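Local atomic coordinates of putative endonuclease/exonuclease/phosphatase family protein (Bacteroides thetaiotaomicron, PDB entry 3MPR), a protein that probably acts as a metal-dependent nuclease or phosphodiesterase of the DNase I-like endonuclease/exonuclease/phosphatase family, although its own substrate is not established. Residues D68-G73 and F93-K98; G99-S104 and L137-H142; E160-L165 and A173-D178. All coordinates share one frame; numbering follows the deposited sequence. Where two conformers were deposited one is given.

Contact 1: D68-G73 and F93-K98; sequences DYIGVG and FDIVEK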
ATOM      1  N   ASP A  68      -0.485   3.357 -21.073  1.00  9.21           N
ATOM      2  CA  ASP A  68       0.465   3.794 -22.093  1.00 11.21           C
ATOM      3  C   ASP A  68       1.450   4.750 -21.440  1.00 14.11           C
ATOM      4  O   ASP A  68       1.298   5.091 -20.266  1.00 10.92           O
ATOM      5  CB  ASP A  68      -0.250   4.489 -23.244  1.00 13.84           C
ATOM      6  CG  ASP A  68       0.448   4.265 -24.587  1.00 24.70           C
ATOM      7  OD1 ASP A  68       1.695   4.068 -24.622  1.00 18.21           O
ATOM      8  OD2 ASP A  68      -0.262   4.285 -25.612  1.00 34.02           O
ATOM      9  N   TYR A  69       2.454   5.191 -22.186  1.00 10.17           N
ATOM     10  CA  TYR A  69       3.352   6.217 -21.668  1.00 10.45           C
ATOM     11  C   TYR A  69       3.628   7.291 -22.713  1.00 14.61           C
ATOM     12  O   TYR A  69       3.446   7.070 -23.910  1.00 14.56           O
ATOM     13  CB  TYR A  69       4.668   5.599 -21.170  1.00  9.82           C
ATOM     14  CG  TYR A  69       5.491   4.929 -22.265  1.00 15.35           C
ATOM     15  CD1 TYR A  69       5.392   3.562 -22.499  1.00 17.20           C
ATOM     16  CD2 TYR A  69       6.349   5.672 -23.067  1.00 25.80           C
ATOM     17  CE1 TYR A  69       6.141   2.950 -23.502  1.00 24.58           C
ATOM     18  CE2 TYR A  69       7.099   5.073 -24.071  1.00 23.12           C
ATOM     19  CZ  TYR A  69       6.988   3.715 -24.282  1.00 28.08           C
ATOM     20  OH  TYR A  69       7.728   3.119 -25.274  1.00 31.06           O
ATOM     21  N   ILE A  70       4.069   8.452 -22.246  1.00 13.16           N
ATOM     22  CA  ILE A  70       4.526   9.516 -23.124  1.00 13.76           C
ATOM     23  C   ILE A  70       5.862   9.997 -22.595  1.00 14.70           C
ATOM     24  O   ILE A  70       6.179   9.777 -21.426  1.00  9.55           O
ATOM     25  CB  ILE A  70       3.548  10.688 -23.152  1.00 11.63           C
ATOM     26  CG1 ILE A  70       3.272  11.186 -21.733  1.00 12.81           C
ATOM     27  CG2 ILE A  70       2.230  10.279 -23.826  1.00 15.02           C
ATOM     28  CD1 ILE A  70       2.352  12.392 -21.689  1.00  7.10           C
ATOM     29  N   GLY A  71       6.652  10.635 -23.455  1.00 10.16           N
ATOM     30  CA  GLY A  71       7.919  11.204 -23.031  1.00  7.90           C
ATOM     31  C   GLY A  71       9.063  10.677 -23.874  1.00 11.59           C
ATOM     32  O   GLY A  71       9.146   9.474 -24.112  1.00 16.09           O
ATOM     33  N   VAL A  72       9.946  11.568 -24.317  1.00 11.54           N
ATOM     34  CA  VAL A  72      11.039  11.176 -25.207  1.00 12.60           C
ATOM     35  C   VAL A  72      12.383  11.063 -24.497  1.00 12.79           C
ATOM     36  O   VAL A  72      12.538  11.506 -23.363  1.00 12.80           O
ATOM     37  CB  VAL A  72      11.185  12.150 -26.393  1.00 12.44           C
ATOM     38  CG1 VAL A  72       9.856  12.308 -27.124  1.00 15.23           C
ATOM     39  CG2 VAL A  72      11.714  13.495 -25.908  1.00 13.10           C
ATOM     40  N   GLY A  73      13.357  10.463 -25.179  1.00 11.84           N
ATOM     41  CA  GLY A  73      14.695  10.290 -24.637  1.00  8.47           C
ATOM     42  C   GLY A  73      15.412  11.608 -24.458  1.00 11.94           C
ATOM     43  O   GLY A  73      15.366  12.469 -25.343  1.00 15.69           O
ATOM     44  N   PHE A  93      -7.987   8.365 -19.063  1.00 10.37           N
ATOM     45  CA  PHE A  93      -7.613   9.693 -19.548  1.00  9.00           C
ATOM     46  C   PHE A  93      -7.442   9.705 -21.051  1.00 11.37           C
ATOM     47  O   PHE A  93      -6.961   8.727 -21.633  1.00 13.16           O
ATOM     48  CB  PHE A  93      -6.283  10.139 -18.920  1.00 10.04           C
ATOM     49  CG  PHE A  93      -6.246  10.014 -17.426  1.00 12.43           C
ATOM     50  CD1 PHE A  93      -5.686   8.898 -16.830  1.00 10.96           C
ATOM     51  CD2 PHE A  93      -6.781  11.015 -16.615  1.00 11.82           C
ATOM     52  CE1 PHE A  93      -5.650   8.775 -15.445  1.00 13.04           C
ATOM     53  CE2 PHE A  93      -6.755  10.896 -15.235  1.00 13.50           C
ATOM     54  CZ  PHE A  93      -6.189   9.775 -14.648  1.00 13.96           C
ATOM     55  N   ASP A  94      -7.820  10.820 -21.670  1.00  9.93           N
ATOM     56  CA  ASP A  94      -7.376  11.117 -23.032  1.00 13.45           C
ATOM     57  C   ASP A  94      -6.244  12.128 -22.956  1.00 15.09           C
ATOM     58  O   ASP A  94      -6.184  12.928 -22.019  1.00 11.22           O
ATOM     59  CB  ASP A  94      -8.516  11.726 -23.859  1.00 14.34           C
ATOM     60  CG  ASP A  94      -9.545  10.688 -24.290  1.00 23.76           C
ATOM     61  OD1 ASP A  94      -9.140   9.604 -24.749  1.00 28.20           O
ATOM     62  OD2 ASP A  94     -10.755  10.962 -24.167  1.00 26.22           O
ATOM     63  N   ILE A  95      -5.354  12.107 -23.945  1.00  9.80           N
ATOM     64  CA  ILE A  95      -4.326  13.133 -24.041  1.00 10.61           C
ATOM     65  C   ILE A  95      -4.810  14.229 -24.960  1.00 14.52           C
ATOM     66  O   ILE A  95      -5.170  13.970 -26.106  1.00 16.62           O
ATOM     67  CB  ILE A  95      -3.018  12.576 -24.568  1.00 16.46           C
ATOM     68  CG1 ILE A  95      -2.367  11.710 -23.488  1.00 20.18           C
ATOM     69  CG2 ILE A  95      -2.090  13.723 -25.001  1.00 14.39           C
ATOM     70  CD1 ILE A  95      -1.168  10.934 -23.973  1.00 28.68           C
ATOM     71  N   VAL A  96      -4.849  15.450 -24.449  1.00 14.72           N
ATOM     72  CA  VAL A  96      -5.237  16.596 -25.260  1.00 12.53           C
ATOM     73  C   VAL A  96      -4.008  17.062 -26.013  1.00 17.37           C
ATOM     74  O   VAL A  96      -4.066  17.349 -27.205  1.00 13.79           O
ATOM     75  CB  VAL A  96      -5.767  17.746 -24.388  1.00 14.49           C
ATOM     76  CG1 VAL A  96      -6.125  18.951 -25.245  1.00 15.01           C
ATOM     77  CG2 VAL A  96      -6.980  17.296 -23.580  1.00 17.53           C
ATOM     78  N   GLU A  97      -2.886  17.102 -25.303  1.00 13.67           N
ATOM     79  CA  GLU A  97      -1.633  17.622 -25.828  1.00 17.52           C
ATOM     80  C   GLU A  97      -0.518  16.997 -25.000  1.00 14.87           C
ATOM     81  O   GLU A  97      -0.716  16.693 -23.826  1.00 11.20           O
ATOM     82  CB  GLU A  97      -1.608  19.141 -25.631  1.00 21.45           C
ATOM     83  CG  GLU A  97      -1.057  19.921 -26.775  1.00 25.71           C
ATOM     84  CD  GLU A  97      -0.703  21.344 -26.392  1.00 22.04           C
ATOM     85  OE1 GLU A  97      -1.568  22.081 -25.861  1.00 18.33           O
ATOM     86  OE2 GLU A  97       0.455  21.717 -26.622  1.00 18.33           O
ATOM     87  N   LYS A  98       0.651  16.803 -25.600  1.00 11.06           N
ATOM     88  CA  LYS A  98       1.807  16.304 -24.856  1.00 10.30           C
ATOM     89  C   LYS A  98       3.086  16.909 -25.422  1.00 14.30           C
ATOM     90  O   LYS A  98       3.127  17.310 -26.584  1.00 13.32           O
ATOM     91  CB  LYS A  98       1.891  14.792 -24.951  1.00 10.06           C
ATOM     92  CG  LYS A  98       2.197  14.294 -26.358  1.00 15.09           C
ATOM     93  CD  LYS A  98       2.433  12.786 -26.350  1.00 17.97           C
ATOM     94  CE  LYS A  98       2.522  12.219 -27.779  1.00 21.52           C
ATOM     95  NZ  LYS A  98       3.030  10.807 -27.747  1.00 27.82           N
TER
HETATM   96  O   HOH W   1       6.032  10.981 -26.213  1.00 21.88           O
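I70 is the hub of the apolar contact, its CG2 meeting two side chains of the 93-98 segment. I95 comes at it tip to tip, CD1 to CG2 of I70 at 3.5 Å, tighter than usual for two carbons. K98 passes obliquely, its CD 3.6 Å from the same I70 CG2, while CD1 of I70 lies 4.1 Å from K98 CB, near the root of the lysine. With CG1 of I70 between its backbone N and carbonyl carbon (chi1 54°), CG2 stands beside the N and faces both partners. The K98 chain is extended beyond CG, which carries its aliphatic carbons past the isoleucine.

Polar contact is indirect. One water lies between the segments, accepting from G71 N at 2.8 Å and, only weakly, from K98 NZ at 3.4 Å.

I70 also packs on I86 and I95 on Y88, both of strand 86-89, and I95 touches F127 of strand 121-129. A classic beta bulge, with V96 and E97 set opposite H126 of strand 121-129, interrupts strand 93-102 where the chain turns a corner. The contact thus joins strand 67-70, at the edge of the seven-stranded sheet, to strand 93-102, at the edge of the other sheet of the sandwich.

Contact 2: G99-S104 and L137-H142; sequences GDFWLS and LFFNLH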
ATOM      1  N   GLY A  99       4.137  16.956 -24.614  1.00 11.27           N
ATOM      2  CA  GLY A  99       5.395  17.524 -25.077  1.00 11.57           C
ATOM      3  C   GLY A  99       6.555  17.254 -24.141  1.00 13.16           C
ATOM      4  O   GLY A  99       6.423  16.527 -23.152  1.00  9.76           O
ATOM      5  N   ASP A 100       7.698  17.846 -24.460  1.00 10.92           N
ATOM      6  CA  ASP A 100       8.903  17.714 -23.638  1.00 10.50           C
ATOM      7  C   ASP A 100       9.702  18.988 -23.824  1.00 12.04           C
ATOM      8  O   ASP A 100       9.687  19.579 -24.907  1.00 11.51           O
ATOM      9  CB  ASP A 100       9.769  16.535 -24.104  1.00  9.80           C
ATOM     10  CG  ASP A 100       8.957  15.284 -24.395  1.00 16.11           C
ATOM     11  OD1 ASP A 100       8.394  15.197 -25.506  1.00 15.02           O
ATOM     12  OD2 ASP A 100       8.880  14.387 -23.519  1.00 13.87           O
ATOM     13  N   PHE A 101      10.398  19.406 -22.781  1.00 10.54           N
ATOM     14  CA  PHE A 101      11.355  20.497 -22.885  1.00 12.89           C
ATOM     15  C   PHE A 101      12.579  20.178 -22.030  1.00 16.03           C
ATOM     16  O   PHE A 101      12.460  19.523 -20.986  1.00 16.32           O
ATOM     17  CB  PHE A 101      10.720  21.853 -22.509  1.00 13.73           C
ATOM     18  CG  PHE A 101      10.105  21.903 -21.120  1.00 12.72           C
ATOM     19  CD1 PHE A 101       8.784  21.535 -20.915  1.00 13.50           C
ATOM     20  CD2 PHE A 101      10.835  22.377 -20.039  1.00 13.14           C
ATOM     21  CE1 PHE A 101       8.217  21.599 -19.644  1.00 10.96           C
ATOM     22  CE2 PHE A 101      10.278  22.437 -18.769  1.00 11.54           C
ATOM     23  CZ  PHE A 101       8.964  22.049 -18.574  1.00  8.99           C
ATOM     24  N   TRP A 102      13.754  20.617 -22.476  1.00  9.48           N
ATOM     25  CA  TRP A 102      14.974  20.424 -21.696  1.00  8.97           C
ATOM     26  C   TRP A 102      15.120  21.524 -20.661  1.00 12.89           C
ATOM     27  O   TRP A 102      14.666  22.641 -20.870  1.00 14.80           O
ATOM     28  CB  TRP A 102      16.208  20.334 -22.613  1.00 11.37           C
ATOM     29  CG  TRP A 102      16.296  18.981 -23.257  1.00 10.58           C
ATOM     30  CD1 TRP A 102      17.055  17.930 -22.843  1.00 14.94           C
ATOM     31  CD2 TRP A 102      15.537  18.511 -24.377  1.00 11.20           C
ATOM     32  NE1 TRP A 102      16.836  16.841 -23.645  1.00 14.68           N
ATOM     33  CE2 TRP A 102      15.909  17.173 -24.598  1.00 16.43           C
ATOM     34  CE3 TRP A 102      14.591  19.098 -25.223  1.00 14.65           C
ATOM     35  CZ2 TRP A 102      15.364  16.408 -25.629  1.00 22.25           C
ATOM     36  CZ3 TRP A 102      14.054  18.337 -26.255  1.00 17.11           C
ATOM     37  CH2 TRP A 102      14.440  17.010 -26.445  1.00 22.37           C
ATOM     38  N   LEU A 103      15.720  21.188 -19.526  1.00 10.58           N
ATOM     39  CA  LEU A 103      15.881  22.148 -18.444  1.00  8.43           C
ATOM     40  C   LEU A 103      17.160  22.936 -18.708  1.00 13.28           C
ATOM     41  O   LEU A 103      18.222  22.629 -18.170  1.00 13.60           O
ATOM     42  CB  LEU A 103      15.926  21.418 -17.098  1.00 13.66           C
ATOM     43  CG  LEU A 103      14.689  20.543 -16.854  1.00 12.77           C
ATOM     44  CD1 LEU A 103      14.807  19.752 -15.551  1.00 16.51           C
ATOM     45  CD2 LEU A 103      13.404  21.397 -16.873  1.00 11.72           C
ATOM     46  N   SER A 104      17.046  23.942 -19.570  1.00 15.42           N
ATOM     47  CA  SER A 104      18.198  24.728 -19.987  1.00 11.89           C
ATOM     48  C   SER A 104      17.767  26.078 -20.543  1.00 17.13           C
ATOM     49  O   SER A 104      16.573  26.389 -20.604  1.00 14.72           O
ATOM     50  CB  SER A 104      18.995  23.978 -21.049  1.00 16.19           C
ATOM     51  OG  SER A 104      18.311  23.964 -22.294  1.00 20.80           O
ATOM     52  N   LEU A 137      -2.695  19.604 -16.196  1.00 10.11           N
ATOM     53  CA  LEU A 137      -1.352  19.361 -16.702  1.00  9.56           C
ATOM     54  C   LEU A 137      -0.618  18.453 -15.730  1.00 10.90           C
ATOM     55  O   LEU A 137      -0.759  18.586 -14.518  1.00  8.62           O
ATOM     56  CB  LEU A 137      -0.572  20.671 -16.829  1.00  7.72           C
ATOM     57  CG  LEU A 137      -1.119  21.665 -17.855  1.00  9.49           C
ATOM     58  CD1 LEU A 137      -0.437  23.039 -17.699  1.00 10.59           C
ATOM     59  CD2 LEU A 137      -0.915  21.089 -19.254  1.00  8.02           C
ATOM     60  N   PHE A 138       0.168  17.528 -16.271  1.00  7.58           N
ATOM     61  CA  PHE A 138       1.013  16.656 -15.450  1.00 10.19           C
ATOM     62  C   PHE A 138       2.440  16.767 -15.982  1.00 12.35           C
ATOM     63  O   PHE A 138       2.686  16.441 -17.140  1.00 12.40           O
ATOM     64  CB  PHE A 138       0.515  15.213 -15.586  1.00 10.25           C
ATOM     65  CG  PHE A 138       1.065  14.265 -14.552  1.00  7.08           C
ATOM     66  CD1 PHE A 138       2.361  13.778 -14.651  1.00 11.41           C
ATOM     67  CD2 PHE A 138       0.260  13.805 -13.524  1.00 10.19           C
ATOM     68  CE1 PHE A 138       2.861  12.888 -13.708  1.00 11.38           C
ATOM     69  CE2 PHE A 138       0.755  12.908 -12.579  1.00  8.52           C
ATOM     70  CZ  PHE A 138       2.051  12.457 -12.667  1.00  7.86           C
ATOM     71  N   PHE A 139       3.369  17.231 -15.142  1.00  7.24           N
ATOM     72  CA  PHE A 139       4.772  17.390 -15.521  1.00  6.33           C
ATOM     73  C   PHE A 139       5.614  16.388 -14.760  1.00  8.41           C
ATOM     74  O   PHE A 139       5.301  16.082 -13.616  1.00 10.35           O
ATOM     75  CB  PHE A 139       5.272  18.777 -15.111  1.00 10.58           C
ATOM     76  CG  PHE A 139       4.658  19.909 -15.885  1.00 12.56           C
ATOM     77  CD1 PHE A 139       3.437  20.433 -15.522  1.00 12.69           C
ATOM     78  CD2 PHE A 139       5.330  20.466 -16.963  1.00 10.42           C
ATOM     79  CE1 PHE A 139       2.884  21.496 -16.238  1.00 12.82           C
ATOM     80  CE2 PHE A 139       4.787  21.520 -17.672  1.00 10.55           C
ATOM     81  CZ  PHE A 139       3.570  22.033 -17.309  1.00 10.54           C
ATOM     82  N   ASN A 140       6.712  15.933 -15.363  1.00  8.62           N
ATOM     83  CA  ASN A 140       7.598  14.978 -14.711  1.00  9.69           C
ATOM     84  C   ASN A 140       9.041  15.248 -15.133  1.00 11.99           C
ATOM     85  O   ASN A 140       9.298  15.518 -16.299  1.00 11.59           O
ATOM     86  CB  ASN A 140       7.164  13.561 -15.088  1.00  5.99           C
ATOM     87  CG  ASN A 140       8.040  12.496 -14.481  1.00  8.94           C
ATOM     88  OD1 ASN A 140       8.337  12.522 -13.285  1.00  9.76           O
ATOM     89  ND2 ASN A 140       8.456  11.537 -15.309  1.00  7.88           N
ATOM     90  N   LEU A 141       9.978  15.197 -14.189  1.00  6.61           N
ATOM     91  CA  LEU A 141      11.364  15.531 -14.510  1.00 12.41           C
ATOM     92  C   LEU A 141      12.355  14.816 -13.598  1.00 14.66           C
ATOM     93  O   LEU A 141      11.976  14.147 -12.639  1.00 11.62           O
ATOM     94  CB  LEU A 141      11.593  17.056 -14.443  1.00 10.38           C
ATOM     95  CG  LEU A 141      11.316  17.794 -13.119  1.00 10.42           C
ATOM     96  CD1 LEU A 141      12.406  17.533 -12.073  1.00  9.06           C
ATOM     97  CD2 LEU A 141      11.207  19.287 -13.362  1.00 11.21           C
ATOM     98  N   HIS A 142      13.630  14.982 -13.919  1.00 11.02           N
ATOM     99  CA  HIS A 142      14.724  14.460 -13.121  1.00  8.40           C
ATOM    100  C   HIS A 142      15.817  15.517 -13.173  1.00 12.44           C
ATOM    101  O   HIS A 142      16.390  15.767 -14.232  1.00 13.45           O
ATOM    102  CB  HIS A 142      15.225  13.138 -13.714  1.00 10.72           C
ATOM    103  CG  HIS A 142      16.279  12.469 -12.890  1.00 13.64           C
ATOM    104  ND1 HIS A 142      16.740  11.198 -13.159  1.00 12.71           N
ATOM    105  CD2 HIS A 142      16.957  12.892 -11.796  1.00 16.59           C
ATOM    106  CE1 HIS A 142      17.662  10.869 -12.269  1.00 11.87           C
ATOM    107  NE2 HIS A 142      17.816  11.881 -11.434  1.00 14.44           N
TER
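F101 and F139 meet on the helix-covered face of one sheet of the DNase I-like alpha/beta sandwich, reaching across from strands 93-102 and 135-142, which are separated by strand 121-129. The two side chains cross at about a right angle, and their rings touch edge to edge: CE1 of F101 lies 4.0 Å from CE2 of F139, each atom near the plane of the other ring. Neither ring offers its face to the other, so this is apolar edge contact and not a stack. With CG between its backbone N and carbonyl carbon (chi1 57°), the F101 ring reaches over the intervening strand to F139.

Farther along, L103, the centre of an inverse gamma turn, points its CB toward the 137-142 strand. Helix 148-164 covers this face: F101 touches K161, L103 touches S154 and L141 touches V158. H142 points its CB away, and its side chain lies about 4 Å from that of E51, a magnesium ligand of this protein, although no metal is bound to this chain here. The leucine contact is made by CD1 of L103 and CD2 of L141, 4.2 Å apart.

Contact 3: E160-L165 and A173-D178; sequences EKMKEL and AILTGD. With ACY (acetic acid), chain F.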
ATOM      1  N   GLU A 160       7.109  28.663 -15.470  1.00 13.82           N
ATOM      2  CA  GLU A 160       6.727  29.401 -16.681  1.00 11.72           C
ATOM      3  C   GLU A 160       5.961  28.514 -17.673  1.00 11.74           C
ATOM      4  O   GLU A 160       4.960  28.938 -18.251  1.00 14.00           O
ATOM      5  CB  GLU A 160       7.933  30.051 -17.340  1.00 16.19           C
ATOM      6  CG  GLU A 160       8.518  31.209 -16.528  1.00 31.90           C
ATOM      7  CD  GLU A 160       7.522  32.355 -16.319  1.00 43.21           C
ATOM      8  OE1 GLU A 160       7.260  33.110 -17.282  1.00 47.85           O
ATOM      9  OE2 GLU A 160       6.999  32.499 -15.190  1.00 40.86           O
ATOM     10  N   LYS A 161       6.419  27.278 -17.859  1.00 11.49           N
ATOM     11  CA  LYS A 161       5.734  26.339 -18.743  1.00  7.19           C
ATOM     12  C   LYS A 161       4.346  25.959 -18.232  1.00 10.92           C
ATOM     13  O   LYS A 161       3.442  25.701 -19.020  1.00 10.47           O
ATOM     14  CB  LYS A 161       6.588  25.072 -18.981  1.00  8.96           C
ATOM     15  CG  LYS A 161       7.831  25.329 -19.830  1.00  9.35           C
ATOM     16  CD  LYS A 161       7.477  25.629 -21.298  1.00 10.96           C
ATOM     17  CE  LYS A 161       8.713  26.095 -22.070  1.00 15.64           C
ATOM     18  NZ  LYS A 161       8.430  26.343 -23.515  1.00 15.72           N
HETATM   19  N   MSE A 162       4.168  25.915 -16.910  1.00 12.35           N
HETATM   20  CA  MSE A 162       2.856  25.615 -16.348  0.50 11.95           C
HETATM   21  C   MSE A 162       1.834  26.639 -16.802  1.00 15.60           C
HETATM   22  O   MSE A 162       0.688  26.301 -17.081  1.00 14.02           O
HETATM   23  CB  MSE A 162       2.913  25.595 -14.826  0.50 11.38           C
HETATM   24  CG  MSE A 162       3.659  24.404 -14.285  0.50 11.85           C
HETATM   25 SE   MSE A 162       3.609  24.421 -12.349  0.50 25.13          SE
HETATM   26  CE  MSE A 162       4.109  22.544 -12.061  0.50  5.36           C
ATOM     27  N   LYS A 163       2.253  27.898 -16.877  1.00 13.97           N
ATOM     28  CA  LYS A 163       1.373  28.954 -17.360  1.00 12.34           C
ATOM     29  C   LYS A 163       1.244  28.885 -18.887  1.00 10.93           C
ATOM     30  O   LYS A 163       0.139  28.922 -19.424  1.00 14.73           O
ATOM     31  CB  LYS A 163       1.881  30.335 -16.911  1.00 14.70           C
ATOM     32  CG  LYS A 163       1.650  30.615 -15.433  1.00 25.55           C
ATOM     33  CD  LYS A 163       2.251  31.948 -15.004  1.00 29.51           C
ATOM     34  CE  LYS A 163       3.766  31.886 -14.942  1.00 33.62           C
ATOM     35  NZ  LYS A 163       4.354  33.162 -14.446  1.00 33.96           N
ATOM     36  N   GLU A 164       2.369  28.759 -19.579  1.00 14.16           N
ATOM     37  CA  GLU A 164       2.364  28.776 -21.045  1.00 11.34           C
ATOM     38  C   GLU A 164       1.465  27.670 -21.586  1.00 14.59           C
ATOM     39  O   GLU A 164       0.661  27.897 -22.498  1.00 11.56           O
ATOM     40  CB  GLU A 164       3.788  28.614 -21.578  1.00 12.08           C
ATOM     41  CG  GLU A 164       3.912  28.489 -23.087  1.00 15.40           C
ATOM     42  CD  GLU A 164       5.367  28.368 -23.524  1.00 19.43           C
ATOM     43  OE1 GLU A 164       6.142  29.330 -23.322  1.00 20.70           O
ATOM     44  OE2 GLU A 164       5.739  27.305 -24.063  1.00 16.24           O
ATOM     45  N   LEU A 165       1.587  26.477 -21.009  1.00 10.53           N
ATOM     46  CA  LEU A 165       0.891  25.295 -21.530  1.00  9.69           C
ATOM     47  C   LEU A 165      -0.595  25.240 -21.156  1.00 10.33           C
ATOM     48  O   LEU A 165      -1.312  24.334 -21.562  1.00 15.40           O
ATOM     49  CB  LEU A 165       1.628  24.012 -21.105  1.00  7.07           C
ATOM     50  CG  LEU A 165       3.077  24.025 -21.615  1.00 11.64           C
ATOM     51  CD1 LEU A 165       3.853  22.820 -21.099  1.00 10.49           C
ATOM     52  CD2 LEU A 165       3.106  24.077 -23.152  1.00 12.85           C
ATOM     53  N   ALA A 173      -2.034  22.014 -12.212  1.00  8.35           N
ATOM     54  CA  ALA A 173      -0.880  21.213 -12.574  1.00  8.54           C
ATOM     55  C   ALA A 173      -0.448  20.286 -11.449  1.00 10.78           C
ATOM     56  O   ALA A 173      -0.640  20.579 -10.267  1.00  8.90           O
ATOM     57  CB  ALA A 173       0.289  22.118 -12.983  1.00  8.92           C
ATOM     58  N   ILE A 174       0.132  19.164 -11.851  1.00  6.22           N
ATOM     59  CA  ILE A 174       0.757  18.214 -10.959  1.00  7.13           C
ATOM     60  C   ILE A 174       2.165  18.050 -11.492  1.00  9.63           C
ATOM     61  O   ILE A 174       2.345  17.864 -12.690  1.00 11.79           O
ATOM     62  CB  ILE A 174       0.045  16.858 -11.032  1.00  7.44           C
ATOM     63  CG1 ILE A 174      -1.418  17.020 -10.596  1.00  6.20           C
ATOM     64  CG2 ILE A 174       0.824  15.803 -10.215  1.00 10.62           C
ATOM     65  CD1 ILE A 174      -2.294  15.769 -10.821  1.00  7.17           C
ATOM     66  N   LEU A 175       3.153  18.127 -10.606  1.00  8.78           N
ATOM     67  CA  LEU A 175       4.573  17.990 -10.968  1.00 11.96           C
ATOM     68  C   LEU A 175       5.233  16.899 -10.130  1.00 12.60           C
ATOM     69  O   LEU A 175       5.256  17.007  -8.901  1.00 11.32           O
ATOM     70  CB  LEU A 175       5.307  19.322 -10.725  1.00  7.67           C
ATOM     71  CG  LEU A 175       6.846  19.301 -10.736  1.00  7.28           C
ATOM     72  CD1 LEU A 175       7.387  18.942 -12.103  1.00 10.81           C
ATOM     73  CD2 LEU A 175       7.413  20.654 -10.264  1.00  9.87           C
ATOM     74  N   THR A 176       5.737  15.845 -10.785  1.00  7.82           N
ATOM     75  CA  THR A 176       6.444  14.758 -10.097  1.00 10.99           C
ATOM     76  C   THR A 176       7.896  14.761 -10.526  1.00 12.34           C
ATOM     77  O   THR A 176       8.257  15.419 -11.496  1.00  8.75           O
ATOM     78  CB  THR A 176       5.864  13.365 -10.471  1.00 11.62           C
ATOM     79  OG1 THR A 176       5.995  13.145 -11.885  1.00 12.56           O
ATOM     80  CG2 THR A 176       4.389  13.265 -10.090  1.00  7.27           C
ATOM     81  N   GLY A 177       8.743  14.012  -9.833  1.00  9.13           N
ATOM     82  CA  GLY A 177      10.101  13.878 -10.321  1.00  9.78           C
ATOM     83  C   GLY A 177      11.088  13.451  -9.268  1.00 10.50           C
ATOM     84  O   GLY A 177      10.748  13.340  -8.091  1.00  8.34           O
ATOM     85  N   ASP A 178      12.309  13.189  -9.717  1.00 10.77           N
ATOM     86  CA  ASP A 178      13.454  13.011  -8.834  1.00  8.24           C
ATOM     87  C   ASP A 178      14.187  14.347  -8.856  1.00 10.44           C
ATOM     88  O   ASP A 178      14.745  14.746  -9.882  1.00 12.54           O
ATOM     89  CB  ASP A 178      14.343  11.889  -9.359  1.00  6.79           C
ATOM     90  CG  ASP A 178      15.610  11.678  -8.519  1.00 13.30           C
ATOM     91  OD1 ASP A 178      15.964  12.553  -7.707  1.00 10.87           O
ATOM     92  OD2 ASP A 178      16.268  10.632  -8.700  1.00 14.69           O
TER
HETATM   93  C   ACY F1311      10.308  26.907 -26.029  1.00 34.76           C
HETATM   94  O   ACY F1311       9.125  27.044 -26.458  1.00 20.97           O
HETATM   95  OXT ACY F1311      10.672  26.898 -24.817  1.00 34.01           O
HETATM   96  CH3 ACY F1311      11.388  26.745 -27.043  1.00 39.55           C
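The last turns of helix 148-164 lie over strand 173-178, with the CA atoms of M162 and A173 6.9 Å apart at the nearest point. M162, a selenomethionine, makes the whole of the side-chain contact. Its chain leaves with CG anti to the carbonyl carbon and runs extended beyond it (chi2 -177°), driving the terminal methyl down onto the strand. M162 was modelled in two conformers; in one of them CE lies 3.7 Å from CB of L175 and 4.0 Å from CB of A173, two residues that face the helix from the same side of the strand. M162 and L175 cross at about a right angle, with the methyl meeting the base of the leucine. F139 and L197 also touch M162.

Charged groups lie elsewhere on the helix. K163 NZ makes a salt bridge with E160 OE2 at 2.8 Å, and K161 NZ one with E164 OE2 at 2.9 Å; each lysine approaches on the syn side, about 30° out of the carboxylate plane. A bound acetic acid, probably from the crystallisation liquor, accepts through OXT from K161 NZ at 2.7 Å. The helix packing on its following strand belongs to a beta-alpha-beta crossover: strand 135-142, helix 148-164 and parallel strand 173-178.

All three contacts reach the same six-stranded sheet. Contacts 1 and 2 share strand 93-102, their centres 12 Å apart; D100 OD2 joins them, probably accepting a hydrogen bond from V72 N at 3.1 Å. Contacts 2 and 3, with centres 7 Å apart, meet through neighbouring strands: F139 N probably bonds to I174 O at 2.7 Å, and N140 OD1 pairs with T176 OG1 at 2.8 Å. The acetic acid on K161 lies about 6 Å from the F101 side chain. Contacts 1 and 3 do not touch, their nearest atoms about 5 Å apart. H142, near E51, has NE2 3.4 Å from D178 OD2; the M162 packing of contact 3 lies away from that site.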